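PDB 4Z0P: NAD-dependent dehydrogenase from Rhizobium meliloti, which reduces glyoxylate and hydroxypyruvate with NADPH as the hydride donor and is a member of the D-isomer-specific 2-hydroxyacid dehydrogenase family. Local coordinates for residues K165-S170 with E180-A185; G144-G149 with A185-F190; S6-D11 with Y50-K55. All blocks are in the same frame, centred on the assembly; numbering follows the deposited sequence. Where two conformers were deposited one is given.

Interaction 1. Residues K165-S170 with E180-A185. With NDP (NADPH dihydro-nicotinamide-adenine-dinucleotide phosphate), chain H.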
loop_
_atom_site.group_PDB
_atom_site.type_symbol
_atom_site.label_atom_id
_atom_site.label_comp_id
_atom_site.label_asym_id
_atom_site.label_seq_id
_atom_site.Cartn_x
_atom_site.Cartn_y
_atom_site.Cartn_z
ATOM N N LYS A 165 4.591 0.488 -13.366
ATOM C CA LYS A 165 4.368 1.077 -14.682
ATOM C C LYS A 165 2.918 1.480 -14.712
ATOM O O LYS A 165 2.053 0.672 -14.369
ATOM C CB LYS A 165 4.699 0.061 -15.782
ATOM C CG LYS A 165 4.452 0.571 -17.191
ATOM C CD LYS A 165 5.641 1.347 -17.740
ATOM C CE LYS A 165 5.362 1.844 -19.149
ATOM N NZ LYS A 165 4.290 2.872 -19.169
ATOM N N VAL A 166 2.625 2.691 -15.157
ATOM C CA VAL A 166 1.249 3.185 -15.116
ATOM C C VAL A 166 0.874 3.776 -16.444
ATOM O O VAL A 166 1.630 4.558 -17.017
ATOM C CB VAL A 166 1.059 4.248 -14.004
ATOM C CG1 VAL A 166 -0.398 4.660 -13.939
ATOM C CG2 VAL A 166 1.505 3.724 -12.650
ATOM N N ILE A 167 -0.308 3.412 -16.913
ATOM C CA ILE A 167 -0.906 4.045 -18.076
ATOM C C ILE A 167 -2.348 4.425 -17.741
ATOM O O ILE A 167 -2.956 3.839 -16.859
ATOM C CB ILE A 167 -0.847 3.137 -19.332
ATOM C CG1 ILE A 167 -1.579 1.794 -19.108
ATOM C CG2 ILE A 167 0.598 2.896 -19.719
ATOM C CD1 ILE A 167 -1.565 0.849 -20.291
ATOM N N GLY A 168 -2.893 5.358 -18.516
ATOM C CA GLY A 168 -4.238 5.884 -18.260
ATOM C C GLY A 168 -5.102 5.947 -19.502
ATOM O O GLY A 168 -4.592 6.061 -20.615
ATOM N N TRP A 169 -6.416 5.902 -19.277
ATOM C CA TRP A 169 -7.395 6.012 -20.355
ATOM C C TRP A 169 -8.541 6.901 -19.923
ATOM O O TRP A 169 -9.005 6.836 -18.783
ATOM C CB TRP A 169 -7.908 4.624 -20.736
ATOM C CG TRP A 169 -8.965 4.612 -21.788
ATOM C CD1 TRP A 169 -8.776 4.573 -23.143
ATOM C CD2 TRP A 169 -10.389 4.627 -21.588
ATOM N NE1 TRP A 169 -9.991 4.550 -23.795
ATOM C CE2 TRP A 169 -10.993 4.604 -22.862
ATOM C CE3 TRP A 169 -11.211 4.666 -20.457
ATOM C CZ2 TRP A 169 -12.394 4.573 -23.036
ATOM C CZ3 TRP A 169 -12.597 4.659 -20.628
ATOM C CH2 TRP A 169 -13.174 4.620 -21.905
ATOM N N SER A 170 -9.001 7.739 -20.854
ATOM C CA SER A 170 -10.223 8.526 -20.637
ATOM C C SER A 170 -10.727 8.948 -21.994
ATOM O O SER A 170 -10.133 8.589 -23.017
ATOM C CB SER A 170 -9.957 9.719 -19.709
ATOM O OG SER A 170 -8.931 10.549 -20.231
ATOM N N GLU A 180 1.866 7.433 -19.604
ATOM C CA GLU A 180 1.349 7.440 -20.960
ATOM C C GLU A 180 -0.165 7.353 -20.864
ATOM O O GLU A 180 -0.685 6.561 -20.070
ATOM C CB GLU A 180 1.819 6.235 -21.756
ATOM C CG GLU A 180 3.319 6.096 -21.915
ATOM C CD GLU A 180 3.664 4.709 -22.379
ATOM O OE1 GLU A 180 3.277 4.399 -23.528
ATOM O OE2 GLU A 180 4.247 3.922 -21.585
ATOM N N THR A 181 -0.857 8.165 -21.644
ATOM C CA THR A 181 -2.309 8.143 -21.663
ATOM C C THR A 181 -2.869 7.882 -23.049
ATOM O O THR A 181 -2.205 8.133 -24.075
ATOM C CB THR A 181 -2.897 9.458 -21.136
ATOM O OG1 THR A 181 -2.460 10.529 -21.968
ATOM C CG2 THR A 181 -2.451 9.710 -19.727
ATOM N N TYR A 182 -4.099 7.380 -23.059
ATOM C CA TYR A 182 -4.825 6.986 -24.240
ATOM C C TYR A 182 -6.166 7.688 -24.242
ATOM O O TYR A 182 -6.742 7.904 -23.188
ATOM C CB TYR A 182 -5.085 5.475 -24.226
ATOM C CG TYR A 182 -3.840 4.617 -24.401
ATOM C CD1 TYR A 182 -2.974 4.377 -23.333
ATOM C CD2 TYR A 182 -3.542 4.033 -25.637
ATOM C CE1 TYR A 182 -1.829 3.603 -23.501
ATOM C CE2 TYR A 182 -2.410 3.253 -25.812
ATOM C CZ TYR A 182 -1.566 3.022 -24.747
ATOM O OH TYR A 182 -0.444 2.253 -24.930
ATOM N N ASP A 183 -6.663 8.041 -25.433
ATOM C CA ASP A 183 -8.025 8.569 -25.576
ATOM C C ASP A 183 -9.025 7.442 -25.842
ATOM O O ASP A 183 -8.640 6.291 -25.858
ATOM C CB ASP A 183 -8.094 9.650 -26.654
ATOM C CG ASP A 183 -7.709 9.152 -28.027
ATOM O OD1 ASP A 183 -7.641 7.930 -28.267
ATOM O OD2 ASP A 183 -7.480 10.012 -28.886
ATOM N N ALA A 184 -10.298 7.781 -26.075
ATOM C CA ALA A 184 -11.364 6.789 -26.170
ATOM C C ALA A 184 -11.023 5.675 -27.152
ATOM O O ALA A 184 -11.100 4.500 -26.800
ATOM C CB ALA A 184 -12.696 7.452 -26.547
ATOM N N ALA A 185 -10.592 6.051 -28.359
ATOM C CA ALA A 185 -10.295 5.065 -29.422
ATOM C C ALA A 185 -9.105 4.141 -29.107
ATOM O O ALA A 185 -8.972 3.071 -29.708
ATOM C CB ALA A 185 -10.068 5.766 -30.761
HETATM P PA NDP H . -13.528 13.492 -12.599
HETATM O O1A NDP H . -14.755 14.128 -13.232
HETATM O O2A NDP H . -12.424 14.400 -12.170
HETATM O O5B NDP H . -12.961 12.467 -13.665
HETATM C C5B NDP H . -13.766 11.599 -14.434
HETATM C C4B NDP H . -12.899 10.975 -15.494
HETATM O O4B NDP H . -13.686 9.981 -16.146
HETATM C C3B NDP H . -12.438 11.947 -16.579
HETATM O O3B NDP H . -11.116 11.576 -16.956
HETATM C C2B NDP H . -13.411 11.686 -17.708
HETATM O O2B NDP H . -12.912 11.956 -19.003
HETATM C C1B NDP H . -13.604 10.201 -17.543
HETATM N N9A NDP H . -14.830 9.772 -18.236
HETATM C C8A NDP H . -16.121 10.046 -17.964
HETATM N N7A NDP H . -16.968 9.490 -18.801
HETATM C C5A NDP H . -16.167 8.810 -19.674
HETATM C C6A NDP H . -16.437 8.028 -20.814
HETATM N N6A NDP H . -17.695 7.783 -21.251
HETATM N N1A NDP H . -15.387 7.478 -21.486
HETATM C C2A NDP H . -14.142 7.721 -21.050
HETATM N N3A NDP H . -13.767 8.451 -19.994
HETATM C C4A NDP H . -14.840 8.964 -19.336
HETATM O O3 NDP H . -14.123 12.589 -11.399
HETATM P PN NDP H . -13.242 12.179 -10.099
HETATM O O1N NDP H . -11.910 11.657 -10.521
HETATM O O2N NDP H . -13.306 13.254 -9.073
HETATM O O5D NDP H . -14.194 11.027 -9.550
HETATM C C5D NDP H . -14.396 9.867 -10.332
HETATM C C4D NDP H . -15.503 9.006 -9.741
HETATM O O4D NDP H . -15.029 8.301 -8.592
HETATM C C3D NDP H . -16.726 9.737 -9.205
HETATM O O3D NDP H . -17.614 10.107 -10.279
HETATM C C2D NDP H . -17.374 8.765 -8.240
HETATM O O2D NDP H . -18.346 7.950 -8.920
HETATM C C1D NDP H . -16.160 7.884 -7.846
HETATM N N1N NDP H . -15.844 7.961 -6.418
HETATM C C2N NDP H . -15.940 6.838 -5.604
HETATM C C3N NDP H . -15.631 6.883 -4.277
HETATM C C7N NDP H . -15.576 5.663 -3.407
HETATM O O7N NDP H . -15.560 5.830 -2.172
HETATM N N7N NDP H . -15.567 4.464 -3.950
HETATM C C4N NDP H . -15.242 8.178 -3.668
HETATM C C5N NDP H . -15.186 9.328 -4.605
HETATM C C6N NDP H . -15.448 9.199 -5.892
HETATM P P2B NDP H . -12.730 13.467 -19.528
HETATM O O1X NDP H . -11.540 13.977 -18.757
HETATM O O2X NDP H . -12.440 13.248 -21.002
HETATM O O3X NDP H . -13.998 14.182 -19.243
HETATM O O HOH W 1 3.621 5.265 -18.636
HETATM O O HOH W 2 -6.380 9.991 -21.084
#
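Trp-169 and Tyr-182 lie side by side on neighbouring parallel strands, at the edge of the Rossmann-type sheet that holds NADPH. The backbones are joined by Gly-168 N to Glu-180 O at 3.0 Å, Tyr-182 N to Gly-168 O at 2.8 Å, and a longer bond from Ser-170 N to Tyr-182 O. The indole of Trp-169 meets several partners in turn. CB leaves on the face that also carries Ile-167, and CG stands anti to the backbone N (chi1 177°). Along the pyrrole edge CD1 packs on Tyr-182 CB at 4.0 Å, and NE1 then gives its hydrogen to Ala-184 O at 3.2 Å. That oxygen lies in the indole plane, yet the donor sits above the plane of the Ala-184 carbonyl. Farther out, CZ2 rests against Ala-184 CA, while CZ3 and CH2 reach the adenine of NADPH, CH2 coming within 3.4 Å of C2A. At the other end of the pair Lys-165, bent at chi2 and chi4, makes a salt bridge from NZ to Glu-180 OE2 at 2.6 Å; Glu-180 OE1 has a second partner in Arg-193. One water accepts from Lys-165 NZ and Glu-180 N and donates to Val-166 O.

Interaction 2. Residues G144-G149 with A185-F190. With NDP (NADPH dihydro-nicotinamide-adenine-dinucleotide phosphate), chain H.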
loop_
_atom_site.group_PDB
_atom_site.type_symbol
_atom_site.label_atom_id
_atom_site.label_comp_id
_atom_site.label_asym_id
_atom_site.label_seq_id
_atom_site.Cartn_x
_atom_site.Cartn_y
_atom_site.Cartn_z
ATOM N N GLY A 144 -3.259 -0.028 -15.261
ATOM C CA GLY A 144 -3.971 0.782 -16.237
ATOM C C GLY A 144 -5.188 1.373 -15.561
ATOM O O GLY A 144 -6.012 0.623 -15.056
ATOM N N ILE A 145 -5.305 2.699 -15.560
ATOM C CA ILE A 145 -6.402 3.374 -14.880
ATOM C C ILE A 145 -7.375 3.929 -15.894
ATOM O O ILE A 145 -6.978 4.704 -16.772
ATOM C CB ILE A 145 -5.890 4.515 -13.981
ATOM C CG1 ILE A 145 -4.941 3.949 -12.911
ATOM C CG2 ILE A 145 -7.070 5.224 -13.320
ATOM C CD1 ILE A 145 -4.113 5.004 -12.233
ATOM N N MET A 146 -8.638 3.484 -15.803
ATOM C CA MET A 146 -9.732 4.042 -16.597
ATOM C C MET A 146 -10.400 5.154 -15.780
ATOM O O MET A 146 -10.994 4.896 -14.727
ATOM C CB MET A 146 -10.720 2.973 -17.017
ATOM C CG MET A 146 -10.154 2.050 -18.082
ATOM S SD MET A 146 -11.129 0.614 -18.522
ATOM C CE MET A 146 -12.542 1.363 -19.271
ATOM N N GLY A 147 -10.302 6.383 -16.306
ATOM C CA GLY A 147 -10.723 7.610 -15.622
ATOM C C GLY A 147 -9.511 8.391 -15.179
ATOM O O GLY A 147 -8.839 7.993 -14.233
ATOM N N MET A 148 -9.207 9.475 -15.880
ATOM C CA MET A 148 -8.005 10.294 -15.670
ATOM C C MET A 148 -8.396 11.676 -15.165
ATOM O O MET A 148 -7.914 12.694 -15.673
ATOM C CB MET A 148 -7.240 10.443 -16.993
ATOM C CG MET A 148 -6.407 9.241 -17.372
ATOM S SD MET A 148 -4.912 9.190 -16.371
ATOM C CE MET A 148 -5.370 8.016 -15.103
ATOM N N GLY A 149 -9.285 11.710 -14.188
ATOM C CA GLY A 149 -9.737 12.947 -13.608
ATOM C C GLY A 149 -8.982 13.251 -12.334
ATOM O O GLY A 149 -7.811 12.873 -12.175
ATOM N N ALA A 185 -10.592 6.051 -28.359
ATOM C CA ALA A 185 -10.295 5.065 -29.422
ATOM C C ALA A 185 -9.105 4.141 -29.107
ATOM O O ALA A 185 -8.972 3.071 -29.708
ATOM C CB ALA A 185 -10.068 5.766 -30.761
ATOM N N GLY A 186 -8.243 4.566 -28.185
ATOM C CA GLY A 186 -7.117 3.745 -27.729
ATOM C C GLY A 186 -7.448 2.697 -26.696
ATOM O O GLY A 186 -6.533 2.062 -26.167
ATOM N N LEU A 187 -8.726 2.493 -26.384
ATOM C CA LEU A 187 -9.101 1.557 -25.300
ATOM C C LEU A 187 -8.477 0.172 -25.456
ATOM O O LEU A 187 -7.864 -0.357 -24.507
ATOM C CB LEU A 187 -10.629 1.424 -25.223
ATOM C CG LEU A 187 -11.149 0.483 -24.113
ATOM C CD1 LEU A 187 -10.733 0.873 -22.703
ATOM C CD2 LEU A 187 -12.658 0.427 -24.198
ATOM N N ASP A 188 -8.629 -0.423 -26.645
ATOM C CA ASP A 188 -8.121 -1.787 -26.840
ATOM C C ASP A 188 -6.606 -1.915 -26.683
ATOM O O ASP A 188 -6.115 -2.897 -26.086
ATOM C CB ASP A 188 -8.639 -2.377 -28.157
ATOM C CG ASP A 188 -10.114 -2.815 -28.063
ATOM O OD1 ASP A 188 -10.787 -2.605 -27.018
ATOM O OD2 ASP A 188 -10.606 -3.383 -29.044
ATOM N N ALA A 189 -5.859 -0.933 -27.181
ATOM C CA ALA A 189 -4.402 -0.938 -27.029
ATOM C C ALA A 189 -4.026 -0.809 -25.549
ATOM O O ALA A 189 -3.129 -1.503 -25.050
ATOM C CB ALA A 189 -3.791 0.187 -27.844
ATOM N N PHE A 190 -4.725 0.090 -24.859
ATOM C CA PHE A 190 -4.576 0.277 -23.417
ATOM C C PHE A 190 -4.864 -1.008 -22.632
ATOM O O PHE A 190 -4.053 -1.411 -21.805
ATOM C CB PHE A 190 -5.439 1.471 -22.961
ATOM C CG PHE A 190 -5.784 1.484 -21.495
ATOM C CD1 PHE A 190 -6.910 0.829 -21.040
ATOM C CD2 PHE A 190 -5.031 2.214 -20.582
ATOM C CE1 PHE A 190 -7.237 0.842 -19.686
ATOM C CE2 PHE A 190 -5.378 2.249 -19.234
ATOM C CZ PHE A 190 -6.477 1.555 -18.787
HETATM P PA NDP H . -13.528 13.492 -12.599
HETATM O O1A NDP H . -14.755 14.128 -13.232
HETATM O O2A NDP H . -12.424 14.400 -12.170
HETATM O O5B NDP H . -12.961 12.467 -13.665
HETATM C C5B NDP H . -13.766 11.599 -14.434
HETATM C C4B NDP H . -12.899 10.975 -15.494
HETATM O O4B NDP H . -13.686 9.981 -16.146
HETATM C C3B NDP H . -12.438 11.947 -16.579
HETATM O O3B NDP H . -11.116 11.576 -16.956
HETATM C C2B NDP H . -13.411 11.686 -17.708
HETATM O O2B NDP H . -12.912 11.956 -19.003
HETATM C C1B NDP H . -13.604 10.201 -17.543
HETATM N N9A NDP H . -14.830 9.772 -18.236
HETATM C C8A NDP H . -16.121 10.046 -17.964
HETATM N N7A NDP H . -16.968 9.490 -18.801
HETATM C C5A NDP H . -16.167 8.810 -19.674
HETATM C C6A NDP H . -16.437 8.028 -20.814
HETATM N N6A NDP H . -17.695 7.783 -21.251
HETATM N N1A NDP H . -15.387 7.478 -21.486
HETATM C C2A NDP H . -14.142 7.721 -21.050
HETATM N N3A NDP H . -13.767 8.451 -19.994
HETATM C C4A NDP H . -14.840 8.964 -19.336
HETATM O O3 NDP H . -14.123 12.589 -11.399
HETATM P PN NDP H . -13.242 12.179 -10.099
HETATM O O1N NDP H . -11.910 11.657 -10.521
HETATM O O2N NDP H . -13.306 13.254 -9.073
HETATM O O5D NDP H . -14.194 11.027 -9.550
HETATM C C5D NDP H . -14.396 9.867 -10.332
HETATM C C4D NDP H . -15.503 9.006 -9.741
HETATM O O4D NDP H . -15.029 8.301 -8.592
HETATM C C3D NDP H . -16.726 9.737 -9.205
HETATM O O3D NDP H . -17.614 10.107 -10.279
HETATM C C2D NDP H . -17.374 8.765 -8.240
HETATM O O2D NDP H . -18.346 7.950 -8.920
HETATM C C1D NDP H . -16.160 7.884 -7.846
HETATM N N1N NDP H . -15.844 7.961 -6.418
HETATM C C2N NDP H . -15.940 6.838 -5.604
HETATM C C3N NDP H . -15.631 6.883 -4.277
HETATM C C7N NDP H . -15.576 5.663 -3.407
HETATM O O7N NDP H . -15.560 5.830 -2.172
HETATM N N7N NDP H . -15.567 4.464 -3.950
HETATM C C4N NDP H . -15.242 8.178 -3.668
HETATM C C5N NDP H . -15.186 9.328 -4.605
HETATM C C6N NDP H . -15.448 9.199 -5.892
HETATM P P2B NDP H . -12.730 13.467 -19.528
HETATM O O1X NDP H . -11.540 13.977 -18.757
HETATM O O2X NDP H . -12.440 13.248 -21.002
HETATM O O3X NDP H . -13.998 14.182 -19.243
#
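Met-146 sets CG anti to its carbonyl carbon (chi1 -72°) and bends at chi3 (66°), while Phe-190 holds CG anti to its backbone N (chi1 159°), and the two side chains meet between strand and helix. Met-146 CG comes to 3.5 Å from Phe-190 CE1. The sulfur follows in a Met-aromatic contact, SD lying obliquely at 5.3 Å from the ring centroid. Beyond the bend, Met-146 CE touches Leu-187 CD1 at 3.9 Å, the two side chains crossing at about a right angle. The tip of the phenylalanine reaches the strand backbone: CZ is 3.5 Å from Gly-144 C, and Ile-145 N stands at the ring edge. Gly-144 makes this approach possible, since a side chain there would run into CZ. Past the strand, Gly-147, Met-148 and Gly-149 pass beside NADPH and fit the start of a GxGxxG pattern of Rossmann folds. Met-148 N gives a weak hydrogen bond to O3B at 3.0 Å, and a side chain on Gly-149 would collide with O5B. No hydrogen bond joins the two segments; helix 187-193 packs by apolar contact on strand 142-146, with Phe-190 also touching Ile-167 of strand 165-169 and Leu-197 of strand 196-199.

Interaction 3. Residues S6-D11 with Y50-K55. With OXD (oxalic acid), chain C.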
loop_
_atom_site.group_PDB
_atom_site.type_symbol
_atom_site.label_atom_id
_atom_site.label_comp_id
_atom_site.label_asym_id
_atom_site.label_seq_id
_atom_site.Cartn_x
_atom_site.Cartn_y
_atom_site.Cartn_z
ATOM N N SER A 6 -29.135 33.194 4.487
ATOM C CA SER A 6 -29.777 31.925 4.233
ATOM C C SER A 6 -29.237 30.851 5.162
ATOM O O SER A 6 -28.008 30.753 5.354
ATOM C CB SER A 6 -29.550 31.458 2.797
ATOM O OG SER A 6 -30.119 30.170 2.642
ATOM N N PRO A 7 -30.142 30.034 5.724
ATOM C CA PRO A 7 -29.671 28.776 6.317
ATOM C C PRO A 7 -29.011 27.840 5.312
ATOM O O PRO A 7 -29.076 28.058 4.084
ATOM C CB PRO A 7 -30.958 28.123 6.857
ATOM C CG PRO A 7 -31.939 29.243 7.001
ATOM C CD PRO A 7 -31.598 30.214 5.901
ATOM N N VAL A 8 -28.387 26.791 5.840
ATOM C CA VAL A 8 -27.814 25.736 5.020
ATOM C C VAL A 8 -28.458 24.457 5.491
ATOM O O VAL A 8 -28.425 24.151 6.684
ATOM C CB VAL A 8 -26.278 25.599 5.169
ATOM C CG1 VAL A 8 -25.741 24.480 4.284
ATOM C CG2 VAL A 8 -25.584 26.897 4.805
ATOM N N ILE A 9 -29.075 23.748 4.557
ATOM C CA ILE A 9 -29.640 22.425 4.824
ATOM C C ILE A 9 -28.522 21.386 4.676
ATOM O O ILE A 9 -27.793 21.398 3.691
ATOM C CB ILE A 9 -30.733 22.096 3.799
ATOM C CG1 ILE A 9 -31.936 23.025 4.005
ATOM C CG2 ILE A 9 -31.150 20.636 3.884
ATOM C CD1 ILE A 9 -32.825 23.155 2.781
ATOM N N VAL A 10 -28.449 20.490 5.659
ATOM C CA VAL A 10 -27.492 19.374 5.661
ATOM C C VAL A 10 -28.331 18.080 5.698
ATOM O O VAL A 10 -29.060 17.815 6.658
ATOM C CB VAL A 10 -26.530 19.457 6.861
ATOM C CG1 VAL A 10 -25.620 18.231 6.911
ATOM C CG2 VAL A 10 -25.687 20.731 6.778
ATOM N N ASP A 11 -28.240 17.295 4.617
ATOM C CA ASP A 11 -28.953 16.013 4.508
ATOM C C ASP A 11 -27.987 14.967 3.975
ATOM O O ASP A 11 -28.020 14.616 2.790
ATOM C CB ASP A 11 -30.181 16.134 3.610
ATOM C CG ASP A 11 -31.039 14.912 3.622
ATOM O OD1 ASP A 11 -30.877 14.027 4.467
ATOM O OD2 ASP A 11 -31.919 14.823 2.762
ATOM N N TYR A 50 -29.288 27.027 0.068
ATOM C CA TYR A 50 -28.193 26.066 -0.051
ATOM C C TYR A 50 -28.521 24.762 0.669
ATOM O O TYR A 50 -29.107 24.779 1.756
ATOM C CB TYR A 50 -26.919 26.637 0.585
ATOM C CG TYR A 50 -26.576 28.021 0.122
ATOM C CD1 TYR A 50 -26.340 28.277 -1.218
ATOM C CD2 TYR A 50 -26.478 29.094 1.025
ATOM C CE1 TYR A 50 -26.031 29.553 -1.660
ATOM C CE2 TYR A 50 -26.166 30.376 0.583
ATOM C CZ TYR A 50 -25.950 30.599 -0.767
ATOM O OH TYR A 50 -25.644 31.869 -1.244
ATOM N N ALA A 51 -28.155 23.645 0.037
ATOM C CA ALA A 51 -28.280 22.305 0.635
ATOM C C ALA A 51 -27.051 21.495 0.288
ATOM O O ALA A 51 -26.510 21.642 -0.820
ATOM C CB ALA A 51 -29.508 21.617 0.120
ATOM N N VAL A 52 -26.586 20.704 1.256
ATOM C CA VAL A 52 -25.471 19.771 1.099
ATOM C C VAL A 52 -26.034 18.383 1.310
ATOM O O VAL A 52 -26.604 18.107 2.373
ATOM C CB VAL A 52 -24.333 20.018 2.127
ATOM C CG1 VAL A 52 -23.075 19.259 1.672
ATOM C CG2 VAL A 52 -24.055 21.489 2.298
ATOM N N VAL A 53 -25.977 17.543 0.270
ATOM C CA VAL A 53 -26.839 16.347 0.217
ATOM C C VAL A 53 -26.052 15.096 -0.166
ATOM O O VAL A 53 -25.138 15.145 -0.997
ATOM C CB VAL A 53 -28.042 16.547 -0.720
ATOM C CG1 VAL A 53 -28.869 17.758 -0.264
ATOM C CG2 VAL A 53 -27.633 16.656 -2.194
ATOM N N TRP A 54 -26.443 13.971 0.430
ATOM C CA TRP A 54 -25.929 12.656 0.072
ATOM C C TRP A 54 -26.973 11.612 0.417
ATOM O O TRP A 54 -27.351 11.503 1.571
ATOM C CB TRP A 54 -24.642 12.342 0.823
ATOM C CG TRP A 54 -23.946 11.137 0.273
ATOM C CD1 TRP A 54 -23.790 9.908 0.857
ATOM C CD2 TRP A 54 -23.300 11.054 -1.011
ATOM N NE1 TRP A 54 -23.063 9.067 0.011
ATOM C CE2 TRP A 54 -22.759 9.751 -1.136
ATOM C CE3 TRP A 54 -23.127 11.963 -2.060
ATOM C CZ2 TRP A 54 -22.067 9.337 -2.287
ATOM C CZ3 TRP A 54 -22.437 11.541 -3.199
ATOM C CH2 TRP A 54 -21.925 10.252 -3.291
ATOM N N LYS A 55 -27.453 10.881 -0.593
ATOM C CA LYS A 55 -28.485 9.855 -0.421
ATOM C C LYS A 55 -29.737 10.417 0.240
ATOM O O LYS A 55 -30.331 9.790 1.131
ATOM C CB LYS A 55 -27.917 8.631 0.330
ATOM C CG LYS A 55 -26.899 7.881 -0.476
ATOM C CD LYS A 55 -26.296 6.752 0.358
ATOM C CE LYS A 55 -25.713 5.675 -0.517
ATOM N NZ LYS A 55 -25.039 4.666 0.342
HETATM C C1 OXD C . -18.281 9.831 -3.657
HETATM C C2 OXD C . -18.545 8.536 -3.040
HETATM O O3 OXD C . -17.610 10.700 -3.044
HETATM O O4 OXD C . -18.626 8.450 -1.805
HETATM O O5 OXD C . -18.756 10.040 -4.793
HETATM O O6 OXD C . -18.694 7.536 -3.757
HETATM O O HOH W 3 -29.628 11.813 3.353
#
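Ile-9 stands between Tyr-50 and Val-52, its N-H bonded to the one and its C=O to the other, where two parallel strands run with their short axes 11° apart. Strand 8-12 uses the amides and carbonyls of Ile-9 and Asp-11 in four hydrogen bonds. Ile-9 N meets Tyr-50 O at 3.0 Å, and Ile-9 O receives Val-52 N at 2.8 Å. Asp-11 N then gives an almost straight bond to Val-52 O (178° at the hydrogen), before Asp-11 O takes Trp-54 N.

Apolar packing flanks this backbone on both faces. On one, Val-8 CG1 meets Val-52 CG2 at 4.0 Å, in a layer with Tyr-50 that helix 290-305 covers through Val-297 and Ile-301. On the other, Ile-9 CB sits 3.9 Å from the methyl of Ala-51.

Polar side chains work at the two ends. Ser-6 holds OG anti to its backbone N (chi1 176°), where it donates to Pro-7 O at 2.8 Å, in the carbonyl plane and on a lone pair. Ser-6 OG is also hydrogen-bonded to Asp-49 N and passes 4.1 Å from Tyr-50 CD2; the tyrosine hydroxyl is bonded to Glu-305. An alanine at Ser-6 would probably leave Pro-7 O and Asp-49 N without their shared partner and the entry to the strand less firmly held. At the far end a water within hydrogen-bonding distance of both Asp-11 OD1 and Trp-54 O links the strand ends.

Ligand contact comes last. The six-membered ring of Trp-54 approaches oxalate, with CH2 3.5 Å from O5, while His-283, Arg-235, Ala-75 and Gly-76 hydrogen-bond to the ligand. A pocket residue at the C-terminal end of a parallel strand is characteristic of open alpha/beta domains, here consistent with the substrate-binding domain of a D-2-hydroxyacid dehydrogenase.

In the fold
Interactions 1 and 2 form one continuous piece of the coenzyme domain, their centres about 4 Å apart. Strands 165-169 and 142-146 are neighbours in the same seven-stranded sheet, and strand 180-182 leads directly into helix 187-193. Trp-169 ties the two together: its NE1 packs 3.5 Å from Leu-187 CA, its CZ3 lies 3.6 Å from Met-146 CE, and its ring meets that of Phe-190. Both contacts touch NADPH. Interaction 3 belongs to a separate five-stranded sheet on the opposite side of the chain's centre, with its centre about 36 Å from that of interaction 2. Across the cleft it supplies Trp-54, whose side chain comes within about 7 Å of NADPH, beside the oxalate.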